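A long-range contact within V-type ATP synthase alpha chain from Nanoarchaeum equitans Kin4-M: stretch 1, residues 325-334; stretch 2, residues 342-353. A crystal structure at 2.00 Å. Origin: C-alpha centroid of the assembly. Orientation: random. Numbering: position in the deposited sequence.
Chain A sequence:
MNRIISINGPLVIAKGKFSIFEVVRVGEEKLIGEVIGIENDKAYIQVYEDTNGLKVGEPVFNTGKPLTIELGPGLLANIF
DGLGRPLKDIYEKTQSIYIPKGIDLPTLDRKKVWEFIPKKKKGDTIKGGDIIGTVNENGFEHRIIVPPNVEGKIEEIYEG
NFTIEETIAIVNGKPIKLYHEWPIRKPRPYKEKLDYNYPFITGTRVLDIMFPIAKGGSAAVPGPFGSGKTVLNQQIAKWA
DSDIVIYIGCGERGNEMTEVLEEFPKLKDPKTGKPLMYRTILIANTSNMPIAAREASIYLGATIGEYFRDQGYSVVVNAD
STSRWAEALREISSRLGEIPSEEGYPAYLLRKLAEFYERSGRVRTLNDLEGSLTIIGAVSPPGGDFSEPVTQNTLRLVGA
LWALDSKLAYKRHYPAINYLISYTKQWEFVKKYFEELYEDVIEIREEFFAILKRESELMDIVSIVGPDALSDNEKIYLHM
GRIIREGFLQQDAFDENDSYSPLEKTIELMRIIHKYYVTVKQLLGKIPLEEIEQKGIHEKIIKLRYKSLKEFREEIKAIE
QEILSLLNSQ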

# COMPACT_ATOMS: atom_id res chain seq x y z
N TRP A 325 -4.22 11.41 -21.81
CA TRP A 325 -4.35 10.39 -22.85
C TRP A 325 -4.34 9.01 -22.19
O TRP A 325 -5.12 8.13 -22.55
CB TRP A 325 -3.20 10.53 -23.86
CG TRP A 325 -3.03 9.38 -24.83
CD1 TRP A 325 -4.01 8.55 -25.30
CD2 TRP A 325 -1.80 8.94 -25.43
NE1 TRP A 325 -3.46 7.62 -26.16
CE2 TRP A 325 -2.11 7.84 -26.26
CE3 TRP A 325 -0.48 9.37 -25.36
CZ2 TRP A 325 -1.14 7.17 -27.00
CZ3 TRP A 325 0.49 8.70 -26.10
CH2 TRP A 325 0.15 7.62 -26.91
N ALA A 326 -3.46 8.84 -21.20
CA ALA A 326 -3.41 7.60 -20.44
C ALA A 326 -4.73 7.33 -19.72
O ALA A 326 -5.17 6.18 -19.64
CB ALA A 326 -2.26 7.62 -19.46
N GLU A 327 -5.35 8.38 -19.19
CA GLU A 327 -6.65 8.24 -18.53
C GLU A 327 -7.71 7.77 -19.51
O GLU A 327 -8.59 6.98 -19.17
CB GLU A 327 -7.09 9.57 -17.90
CG GLU A 327 -8.47 9.50 -17.26
CD GLU A 327 -9.06 10.86 -16.94
OE1 GLU A 327 -8.36 11.87 -17.14
OE2 GLU A 327 -10.23 10.92 -16.48
N ALA A 328 -7.64 8.28 -20.74
CA ALA A 328 -8.58 7.88 -21.78
C ALA A 328 -8.44 6.40 -22.10
O ALA A 328 -9.43 5.68 -22.22
CB ALA A 328 -8.38 8.72 -23.02
N LEU A 329 -7.19 5.94 -22.23
CA LEU A 329 -6.90 4.53 -22.47
C LEU A 329 -7.44 3.65 -21.35
O LEU A 329 -8.02 2.59 -21.60
CB LEU A 329 -5.40 4.31 -22.60
CG LEU A 329 -4.72 4.89 -23.84
CD1 LEU A 329 -3.21 4.67 -23.79
CD2 LEU A 329 -5.30 4.25 -25.08
N ARG A 330 -7.24 4.09 -20.11
CA ARG A 330 -7.71 3.37 -18.94
C ARG A 330 -9.23 3.29 -18.91
O ARG A 330 -9.80 2.26 -18.57
CB ARG A 330 -7.20 4.07 -17.67
CG ARG A 330 -7.65 3.45 -16.36
CD ARG A 330 -7.74 4.51 -15.28
NE ARG A 330 -6.60 4.54 -14.37
CZ ARG A 330 -6.21 5.62 -13.69
NH1 ARG A 330 -6.85 6.77 -13.84
NH2 ARG A 330 -5.16 5.55 -12.88
N GLU A 331 -9.89 4.39 -19.27
CA GLU A 331 -11.35 4.43 -19.30
C GLU A 331 -11.94 3.50 -20.36
O GLU A 331 -12.88 2.76 -20.09
CB GLU A 331 -11.85 5.87 -19.49
CG GLU A 331 -13.32 5.98 -19.92
CD GLU A 331 -14.32 5.72 -18.80
OE1 GLU A 331 -13.99 4.99 -17.83
OE2 GLU A 331 -15.45 6.24 -18.89
N ILE A 332 -11.38 3.54 -21.57
CA ILE A 332 -11.81 2.65 -22.65
C ILE A 332 -11.61 1.19 -22.24
O ILE A 332 -12.50 0.36 -22.41
CB ILE A 332 -11.02 2.90 -23.95
CG1 ILE A 332 -11.18 4.36 -24.42
CG2 ILE A 332 -11.46 1.93 -25.03
CD1 ILE A 332 -12.60 4.77 -24.71
N SER A 333 -10.42 0.90 -21.72
CA SER A 333 -10.08 -0.44 -21.25
C SER A 333 -11.06 -0.93 -20.19
O SER A 333 -11.46 -2.09 -20.18
CB SER A 333 -8.65 -0.44 -20.71
OG SER A 333 -8.20 -1.76 -20.47
N SER A 334 -11.45 -0.02 -19.29
CA SER A 334 -12.38 -0.34 -18.22
C SER A 334 -13.77 -0.71 -18.74
O SER A 334 -14.38 -1.68 -18.27
CB SER A 334 -12.49 0.83 -17.25
OG SER A 334 -13.52 0.63 -16.30
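Stretch 2, residues 342-353: EEGYPAYLLRKL

How does stretch 2 run over the helix of stretch 1? It starts as an irregular segment and becomes helical from Leu-349 onward, moving backward along the first helix as it goes. Tyr-345 lies beside Arg-330, their CA atoms 5.0 Å apart, whereas Leu-349 is level with Ala-326, CA to CA 7.4 Å. The two helix axes run in broadly opposed directions, at 133°, and come no closer than 11.3 Å. Together the stretches bury 609 Å².

What holds the first residues of stretch 2? Glu-342 makes no contact with stretch 1, and Glu-343, whose side chain is not modelled beyond CB, contributes its backbone: NH2 of Arg-330 donates a hydrogen bond to O of Glu-343, at 3.1 Å and nearly straight. Gly-344 follows with phi/psi of 85/-12, a conformation in which a CB would be jammed against the preceding carbonyl oxygen. O of Gly-344 lies 3.4 Å from CG of Arg-330. Tyr-345, in an extended conformation with chi1 m, lays its ring flat on the guanidinium of Arg-330. The planes are 18° apart, and CZ of Arg-330 sits 4.2 Å from the centroid of the Tyr-345 ring, a cation-pi arrangement that leaves the guanidinium edge free to meet the Glu-343 carbonyl. The same ring reaches Ala-326, with CE1 of Tyr-345 3.8 Å from CB of Ala-326.

How does the chain turn into its helix? Pro-346, also extended, points its CB toward stretch 1 and packs closely: its CD is 3.8 Å from CA of Arg-330, its CG 4.3 Å from CB of Leu-329, and its CB 3.6 Å from OG of Ser-333. It opens a type I turn closed by Leu-349 N bonding to Pro-346 O at 3.2 Å. Ala-347 faces away within that turn, and Tyr-348 occupies the N-cap position. A water bridges the stretches here, donating to O of Leu-329 and to OH of Tyr-348, each at 2.9 Å.

What does the helix itself add? Leu-349 sends CD1 to within 4.2 Å of both CB of Ala-326 and CD1 of Leu-329, an apolar contact of modest closeness. Leu-350 and Arg-351 are out of reach. One turn after Tyr-348, Lys-352 brings CB to 3.8 Å from CD1 of Leu-329, while the end of its side chain leads away. O of Lys-352 meets the edge of the Trp-325 ring, 3.2 Å from its CH2, and Leu-353 completes the contact with CD2 3.8 Å from CZ3 of Trp-325.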

# COMPACT_ATOMS: atom_id res chain seq x y z
N GLU A 342 -1.02 -2.39 -13.85
CA GLU A 342 -0.54 -1.54 -12.76
C GLU A 342 -1.24 -0.19 -12.70
O GLU A 342 -1.30 0.53 -13.70
CB GLU A 342 0.97 -1.33 -12.88
CG GLU A 342 1.57 -0.59 -11.69
CD GLU A 342 3.08 -0.53 -11.75
OE1 GLU A 342 3.68 -1.16 -12.66
OE2 GLU A 342 3.68 0.16 -10.90
N GLU A 343 -1.75 0.14 -11.52
CA GLU A 343 -2.50 1.38 -11.25
C GLU A 343 -3.77 1.50 -12.08
O GLU A 343 -4.26 2.61 -12.32
CB GLU A 343 -1.61 2.61 -11.45
N GLY A 344 -4.31 0.37 -12.51
CA GLY A 344 -5.56 0.37 -13.25
C GLY A 344 -5.38 0.60 -14.74
O GLY A 344 -6.33 0.42 -15.52
N TYR A 345 -4.19 1.02 -15.14
CA TYR A 345 -3.90 1.22 -16.56
C TYR A 345 -3.87 -0.12 -17.27
O TYR A 345 -3.55 -1.14 -16.67
CB TYR A 345 -2.57 1.95 -16.73
CG TYR A 345 -2.58 3.36 -16.20
CD1 TYR A 345 -3.26 4.37 -16.87
CD2 TYR A 345 -1.91 3.70 -15.04
CE1 TYR A 345 -3.28 5.66 -16.39
CE2 TYR A 345 -1.92 4.99 -14.55
CZ TYR A 345 -2.60 5.96 -15.23
OH TYR A 345 -2.62 7.25 -14.76
N PRO A 346 -4.23 -0.13 -18.57
CA PRO A 346 -4.14 -1.37 -19.34
C PRO A 346 -2.69 -1.83 -19.44
O PRO A 346 -1.77 -1.01 -19.34
CB PRO A 346 -4.67 -0.96 -20.73
CG PRO A 346 -4.54 0.53 -20.77
CD PRO A 346 -4.76 0.99 -19.37
N ALA A 347 -2.48 -3.13 -19.64
CA ALA A 347 -1.13 -3.68 -19.69
C ALA A 347 -0.35 -3.22 -20.92
O ALA A 347 0.88 -3.33 -20.95
CB ALA A 347 -1.19 -5.20 -19.63
N TYR A 348 -1.06 -2.69 -21.91
CA TYR A 348 -0.42 -2.23 -23.14
C TYR A 348 -0.09 -0.73 -23.13
O TYR A 348 0.14 -0.14 -24.18
CB TYR A 348 -1.28 -2.58 -24.37
CG TYR A 348 -2.75 -2.26 -24.22
CD1 TYR A 348 -3.23 -0.98 -24.50
CD2 TYR A 348 -3.67 -3.23 -23.85
CE1 TYR A 348 -4.58 -0.69 -24.38
CE2 TYR A 348 -5.01 -2.94 -23.73
CZ TYR A 348 -5.46 -1.67 -24.00
OH TYR A 348 -6.79 -1.37 -23.88
N LEU A 349 -0.06 -0.14 -21.94
CA LEU A 349 0.24 1.29 -21.80
C LEU A 349 1.58 1.67 -22.43
O LEU A 349 1.66 2.65 -23.18
CB LEU A 349 0.22 1.71 -20.33
CG LEU A 349 0.59 3.17 -20.05
CD1 LEU A 349 -0.39 4.11 -20.73
CD2 LEU A 349 0.67 3.45 -18.56
N LEU A 350 2.62 0.90 -22.13
CA LEU A 350 3.96 1.19 -22.66
C LEU A 350 4.00 1.15 -24.18
O LEU A 350 4.61 2.01 -24.82
CB LEU A 350 4.98 0.20 -22.08
CG LEU A 350 6.41 0.33 -22.61
CD1 LEU A 350 7.01 1.67 -22.21
CD2 LEU A 350 7.28 -0.81 -22.13
N ARG A 351 3.34 0.16 -24.77
CA ARG A 351 3.29 0.00 -26.22
C ARG A 351 2.58 1.19 -26.87
O ARG A 351 3.00 1.68 -27.92
CB ARG A 351 2.59 -1.31 -26.58
CG ARG A 351 2.66 -1.69 -28.06
CD ARG A 351 1.84 -2.94 -28.34
NE ARG A 351 0.40 -2.69 -28.23
CZ ARG A 351 -0.50 -3.62 -27.94
NH1 ARG A 351 -0.12 -4.87 -27.72
NH2 ARG A 351 -1.78 -3.30 -27.86
N LYS A 352 1.50 1.64 -26.24
CA LYS A 352 0.73 2.77 -26.75
C LYS A 352 1.53 4.06 -26.69
O LYS A 352 1.54 4.83 -27.65
CB LYS A 352 -0.58 2.93 -25.96
CG LYS A 352 -1.64 1.88 -26.27
CD LYS A 352 -2.19 2.04 -27.68
CE LYS A 352 -3.30 1.04 -27.97
NZ LYS A 352 -3.97 1.32 -29.27
N LEU A 353 2.20 4.30 -25.57
CA LEU A 353 3.07 5.46 -25.42
C LEU A 353 4.18 5.44 -26.47
O LEU A 353 4.55 6.48 -27.01
CB LEU A 353 3.69 5.49 -24.01
CG LEU A 353 2.75 5.85 -22.86
CD1 LEU A 353 3.45 5.68 -21.52
CD2 LEU A 353 2.25 7.27 -23.01
O HOH W 1 -7.62 1.34 -24.24